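Kinesin-like protein KAR3 (PDB 1F9V) probably moves along microtubules as a kinesin-family motor, using the energy of ATP hydrolysis. Local coordinates at residues I278-Q283 with R289-R294; C87-G92 with Y304-D309. The protein carries 2 engineered substitutions. One frame throughout, in Å; residues are numbered along the deposited sequence.

Interaction 1: residues I278-Q283 with R289-R294; sequences IHALGQ and RHIPFR
Arg289 lies across the last turn of helix 258-281, and both its CD and its guanidinium touch the helix end. CB and CG lead off the loop backbone toward the helix. CD comes first into contact, 3.2 Å from the carbonyl O of Ala280. A bend about the CG-CD bond (chi3 -39°) then brings NE to 3.4 Å from the same Ala280 O, at an angle too poor for a hydrogen bond, and to 3.6 Å from Ala280 CB. Beyond it, Gln283 CB lies over the centre of one guanidinium face, 3.5 Å from Arg289 CZ. NH2 runs on to Gln283 CG at 3.6 Å, while NH1 forms a salt bridge with Asp285 OD2 in the connecting loop. The amide of Gln283 is inclined by 49° to the guanidinium plane, so the two groups do not stack flat.

Next to this polar part the contact turns apolar. Ile291 places CG1 4.1 Å from Ala280 CB and crosses Leu281 at about a right angle, and Phe293 offers CZ to Leu281 CD2 at 4.1 Å. An inverse gamma turn centred on Pro292 separates Ile291 from Phe293. The arrangement belongs to the loop joining two consecutive helices of the kinesin motor domain, a region that in relatives faces the microtubule and probably does so here.

Interaction 2: residues C87-G92 with Y304-D309; sequences CIFAYG and YSLTGD
Cys87 and Leu306 meet in the interior of the motor domain, where the central mixed sheet of the P-loop NTPase fold is covered by the end of helix 297-306. Strand 86-91 runs parallel to strand 311-318 on one side and to strand 235-244 on the other, and leads at Gly92 into the phosphate-binding P-loop, where Gly92 O accepts a hydrogen bond from Lys98 NZ. The pairing illustrates how a central strand can be brought against a segment more than two hundred residues further on by a few small contacts.

The packed part lies at the start of the strand. Cys87 SG stands anti to its own carbonyl carbon (chi1 -80°), a setting that directs the sulfur at the helix end: Ser305 O is 3.5 Å from SG, and Ser305 CB is 3.7 Å from it. All four touching residues are buried, and Leu306 is further enclosed by Ile278 and Leu281 of helix 258-281 and by Thr312 of the neighbouring strand.

Away from this core the segments diverge. Beyond Leu306 the chain leaves the helix for a turn that carries Gly308 and Asp309 to the exposed surface, while the strand runs off in a different direction, toward the P-loop and the ADP bound there; past Phe89 it makes no contact with the helix end. Phe89 itself is packed round by Leu274, Met314 and Val243, and within this pair of segments it meets Leu306 at its ring edge. There one methyl serves both strand residues: Leu306 CD2 is 3.9 Å from Cys87 SG and, close to the plane of the ring, 4.0 Å from Phe89 CE2.

In the fold
Interactions 1 and 2 adjoin, with centres 12 Å apart, and interaction 1 is nested within the chain loop that interaction 2 closes. Leu306 of interaction 2 is the main link to interaction 1: its CD2 lies 3.8 Å from Ile278 CD1, and its O is 3.5 Å from Leu281 CD1. On the loop side, Phe293 CZ packs 3.4 Å from Thr307 CG2. Together they form a continuous path from the surface loop to the strand leading into the P-loop. Two ADP sites exist; the ADP about 11 Å from the Leu281 side chain and about 9 Å from that of Cys87 is probably in the pocket with Ile5 and Thr312, not the P-loop. Magnesium lies about 13 Å from the Phe89 side chain.

Interaction 1: residues I278-Q283 with R289-R294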
loop_
_atom_site.group_PDB
_atom_site.type_symbol
_atom_site.label_atom_id
_atom_site.label_comp_id
_atom_site.label_asym_id
_atom_site.label_seq_id
_atom_site.Cartn_x
_atom_site.Cartn_y
_atom_site.Cartn_z
ATOM N N ILE A 278 9.276 5.942 -5.774
ATOM C CA ILE A 278 9.732 5.222 -4.583
ATOM C C ILE A 278 11.190 4.792 -4.731
ATOM O O ILE A 278 11.969 4.879 -3.783
ATOM C CB ILE A 278 8.857 3.970 -4.297
ATOM C CG1 ILE A 278 7.378 4.367 -4.170
ATOM C CG2 ILE A 278 9.326 3.288 -3.012
ATOM C CD1 ILE A 278 7.093 5.381 -3.099
ATOM N N HIS A 279 11.571 4.336 -5.921
ATOM C CA HIS A 279 12.952 3.923 -6.134
ATOM C C HIS A 279 13.891 5.113 -5.913
ATOM O O HIS A 279 14.914 4.997 -5.236
ATOM C CB HIS A 279 13.142 3.375 -7.554
ATOM C CG HIS A 279 14.570 3.067 -7.892
ATOM N ND1 HIS A 279 15.152 1.849 -7.620
ATOM C CD2 HIS A 279 15.537 3.832 -8.452
ATOM C CE1 HIS A 279 16.418 1.876 -7.996
ATOM N NE2 HIS A 279 16.678 3.066 -8.504
ATOM N N ALA A 280 13.539 6.258 -6.484
ATOM C CA ALA A 280 14.369 7.443 -6.342
ATOM C C ALA A 280 14.479 7.872 -4.880
ATOM O O ALA A 280 15.556 8.239 -4.415
ATOM C CB ALA A 280 13.800 8.582 -7.192
ATOM N N LEU A 281 13.366 7.812 -4.156
ATOM C CA LEU A 281 13.351 8.208 -2.753
ATOM C C LEU A 281 14.210 7.298 -1.884
ATOM O O LEU A 281 14.618 7.686 -0.788
ATOM C CB LEU A 281 11.918 8.208 -2.221
ATOM C CG LEU A 281 11.034 9.356 -2.711
ATOM C CD1 LEU A 281 9.585 9.040 -2.410
ATOM C CD2 LEU A 281 11.454 10.649 -2.029
ATOM N N GLY A 282 14.481 6.090 -2.376
ATOM C CA GLY A 282 15.284 5.139 -1.621
ATOM C C GLY A 282 16.768 5.223 -1.950
ATOM O O GLY A 282 17.573 4.441 -1.427
ATOM N N GLN A 283 17.133 6.175 -2.811
ATOM C CA GLN A 283 18.521 6.369 -3.224
ATOM C C GLN A 283 19.256 7.311 -2.274
ATOM O O GLN A 283 18.646 8.191 -1.672
ATOM C CB GLN A 283 18.565 6.928 -4.647
ATOM C CG GLN A 283 18.098 5.937 -5.703
ATOM C CD GLN A 283 18.809 4.599 -5.601
ATOM O OE1 GLN A 283 18.187 3.539 -5.717
ATOM N NE2 GLN A 283 20.121 4.640 -5.382
ATOM N N ARG A 289 18.192 14.834 -6.531
ATOM C CA ARG A 289 17.577 14.190 -7.688
ATOM C C ARG A 289 16.188 14.760 -7.974
ATOM O O ARG A 289 15.539 15.322 -7.087
ATOM C CB ARG A 289 17.478 12.677 -7.467
ATOM C CG ARG A 289 16.369 12.258 -6.515
ATOM C CD ARG A 289 16.607 10.867 -5.938
ATOM N NE ARG A 289 17.153 9.941 -6.925
ATOM C CZ ARG A 289 18.432 9.586 -6.985
ATOM N NH1 ARG A 289 19.293 10.082 -6.115
ATOM N NH2 ARG A 289 18.846 8.734 -7.912
ATOM N N HIS A 290 15.737 14.596 -9.214
ATOM C CA HIS A 290 14.441 15.110 -9.637
ATOM C C HIS A 290 13.358 14.035 -9.619
ATOM O O HIS A 290 13.088 13.385 -10.629
ATOM C CB HIS A 290 14.557 15.711 -11.043
ATOM C CG HIS A 290 15.679 16.695 -11.191
ATOM N ND1 HIS A 290 16.855 16.599 -10.478
ATOM C CD2 HIS A 290 15.800 17.800 -11.966
ATOM C CE1 HIS A 290 17.651 17.601 -10.805
ATOM N NE2 HIS A 290 17.034 18.345 -11.706
ATOM N N ILE A 291 12.734 13.861 -8.460
ATOM C CA ILE A 291 11.679 12.873 -8.292
ATOM C C ILE A 291 10.414 13.348 -9.013
ATOM O O ILE A 291 9.876 14.407 -8.705
ATOM C CB ILE A 291 11.426 12.651 -6.793
ATOM C CG1 ILE A 291 12.776 12.383 -6.110
ATOM C CG2 ILE A 291 10.438 11.515 -6.584
ATOM C CD1 ILE A 291 12.694 11.781 -4.747
ATOM N N PRO A 292 9.919 12.554 -9.979
ATOM C CA PRO A 292 8.722 12.873 -10.774
ATOM C C PRO A 292 7.359 12.800 -10.084
ATOM O O PRO A 292 6.428 12.202 -10.617
ATOM C CB PRO A 292 8.812 11.895 -11.942
ATOM C CG PRO A 292 9.478 10.698 -11.347
ATOM C CD PRO A 292 10.488 11.248 -10.362
ATOM N N PHE A 293 7.232 13.420 -8.916
ATOM C CA PHE A 293 5.961 13.409 -8.192
ATOM C C PHE A 293 4.805 13.903 -9.056
ATOM O O PHE A 293 3.714 13.354 -9.013
ATOM C CB PHE A 293 6.019 14.317 -6.954
ATOM C CG PHE A 293 6.894 13.806 -5.853
ATOM C CD1 PHE A 293 6.532 12.676 -5.122
ATOM C CD2 PHE A 293 8.079 14.462 -5.535
ATOM C CE1 PHE A 293 7.342 12.208 -4.089
ATOM C CE2 PHE A 293 8.897 14.005 -4.505
ATOM C CZ PHE A 293 8.529 12.876 -3.781
ATOM N N ARG A 294 5.054 14.949 -9.838
ATOM C CA ARG A 294 4.014 15.557 -10.666
ATOM C C ARG A 294 3.584 14.759 -11.889
ATOM O O ARG A 294 2.623 15.132 -12.570
ATOM C CB ARG A 294 4.459 16.961 -11.104
ATOM C CG ARG A 294 4.980 17.825 -9.969
ATOM C CD ARG A 294 5.401 19.211 -10.466
ATOM N NE ARG A 294 4.239 19.996 -10.875
ATOM C CZ ARG A 294 3.562 20.813 -10.077
ATOM N NH1 ARG A 294 3.916 20.967 -8.806
ATOM N NH2 ARG A 294 2.505 21.455 -10.544
#

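Interaction 2: residues C87-G92 with Y304-D309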
loop_
_atom_site.group_PDB
_atom_site.type_symbol
_atom_site.label_atom_id
_atom_site.label_comp_id
_atom_site.label_asym_id
_atom_site.label_seq_id
_atom_site.Cartn_x
_atom_site.Cartn_y
_atom_site.Cartn_z
ATOM N N CYS A 87 2.578 5.764 4.519
ATOM C CA CYS A 87 1.979 5.303 3.270
ATOM C C CYS A 87 2.146 3.789 3.199
ATOM O O CYS A 87 3.224 3.266 3.482
ATOM C CB CYS A 87 2.670 5.915 2.042
ATOM S SG CYS A 87 2.166 7.596 1.617
ATOM N N ILE A 88 1.071 3.095 2.845
ATOM C CA ILE A 88 1.120 1.648 2.669
ATOM C C ILE A 88 0.473 1.387 1.319
ATOM O O ILE A 88 -0.691 1.736 1.105
ATOM C CB ILE A 88 0.344 0.892 3.767
ATOM C CG1 ILE A 88 1.012 1.132 5.127
ATOM C CG2 ILE A 88 0.312 -0.602 3.429
ATOM C CD1 ILE A 88 0.341 0.422 6.298
ATOM N N PHE A 89 1.233 0.797 0.399
ATOM C CA PHE A 89 0.711 0.509 -0.932
ATOM C C PHE A 89 0.596 -0.996 -1.183
ATOM O O PHE A 89 1.599 -1.709 -1.115
ATOM C CB PHE A 89 1.626 1.085 -2.026
ATOM C CG PHE A 89 1.803 2.581 -1.972
ATOM C CD1 PHE A 89 0.926 3.422 -2.646
ATOM C CD2 PHE A 89 2.883 3.139 -1.295
ATOM C CE1 PHE A 89 1.127 4.807 -2.652
ATOM C CE2 PHE A 89 3.094 4.521 -1.291
ATOM C CZ PHE A 89 2.214 5.356 -1.973
ATOM N N ALA A 90 -0.607 -1.476 -1.468
ATOM C CA ALA A 90 -0.790 -2.890 -1.790
ATOM C C ALA A 90 -0.679 -2.947 -3.315
ATOM O O ALA A 90 -1.479 -2.331 -4.025
ATOM C CB ALA A 90 -2.150 -3.378 -1.334
ATOM N N TYR A 91 0.313 -3.694 -3.802
ATOM C CA TYR A 91 0.616 -3.822 -5.228
ATOM C C TYR A 91 0.551 -5.277 -5.672
ATOM O O TYR A 91 0.965 -6.169 -4.930
ATOM C CB TYR A 91 2.031 -3.279 -5.482
ATOM C CG TYR A 91 2.525 -3.365 -6.908
ATOM C CD1 TYR A 91 2.534 -2.236 -7.730
ATOM C CD2 TYR A 91 2.989 -4.575 -7.446
ATOM C CE1 TYR A 91 2.987 -2.303 -9.045
ATOM C CE2 TYR A 91 3.448 -4.652 -8.772
ATOM C CZ TYR A 91 3.440 -3.511 -9.562
ATOM O OH TYR A 91 3.873 -3.564 -10.864
ATOM N N GLY A 92 0.063 -5.508 -6.887
ATOM C CA GLY A 92 -0.013 -6.866 -7.400
ATOM C C GLY A 92 -1.084 -7.026 -8.455
ATOM O O GLY A 92 -1.937 -6.154 -8.625
ATOM N N TYR A 304 3.758 14.879 0.156
ATOM C CA TYR A 304 4.168 15.222 1.517
ATOM C C TYR A 304 4.216 14.006 2.457
ATOM O O TYR A 304 4.864 14.051 3.504
ATOM C CB TYR A 304 3.235 16.286 2.108
ATOM C CG TYR A 304 3.405 17.662 1.504
ATOM C CD1 TYR A 304 4.655 18.107 1.067
ATOM C CD2 TYR A 304 2.313 18.521 1.370
ATOM C CE1 TYR A 304 4.814 19.382 0.510
ATOM C CE2 TYR A 304 2.458 19.796 0.818
ATOM C CZ TYR A 304 3.710 20.220 0.389
ATOM O OH TYR A 304 3.859 21.478 -0.151
ATOM N N SER A 305 3.522 12.932 2.084
ATOM C CA SER A 305 3.504 11.718 2.895
ATOM C C SER A 305 4.556 10.733 2.386
ATOM O O SER A 305 4.704 9.633 2.921
ATOM C CB SER A 305 2.115 11.069 2.860
ATOM O OG SER A 305 1.214 11.733 3.736
ATOM N N LEU A 306 5.289 11.142 1.354
ATOM C CA LEU A 306 6.329 10.306 0.765
ATOM C C LEU A 306 7.706 10.906 1.011
ATOM O O LEU A 306 8.722 10.253 0.812
ATOM C CB LEU A 306 6.101 10.174 -0.743
ATOM C CG LEU A 306 4.931 9.291 -1.187
ATOM C CD1 LEU A 306 4.712 9.417 -2.682
ATOM C CD2 LEU A 306 5.229 7.843 -0.818
ATOM N N THR A 307 7.735 12.156 1.451
ATOM C CA THR A 307 8.994 12.840 1.692
ATOM C C THR A 307 9.199 13.167 3.157
ATOM O O THR A 307 8.348 12.875 3.993
ATOM C CB THR A 307 9.072 14.135 0.868
ATOM O OG1 THR A 307 7.904 14.930 1.109
ATOM C CG2 THR A 307 9.153 13.806 -0.618
ATOM N N GLY A 308 10.333 13.784 3.469
ATOM C CA GLY A 308 10.621 14.119 4.849
ATOM C C GLY A 308 10.982 12.853 5.607
ATOM O O GLY A 308 11.739 12.011 5.112
ATOM N N ASP A 309 10.445 12.708 6.810
ATOM C CA ASP A 309 10.723 11.522 7.613
ATOM C C ASP A 309 9.544 10.562 7.508
ATOM O O ASP A 309 9.381 9.667 8.337
ATOM C CB ASP A 309 10.947 11.911 9.073
ATOM C CG ASP A 309 9.997 12.995 9.532
ATOM O OD1 ASP A 309 10.364 13.741 10.466
ATOM O OD2 ASP A 309 8.889 13.102 8.957
#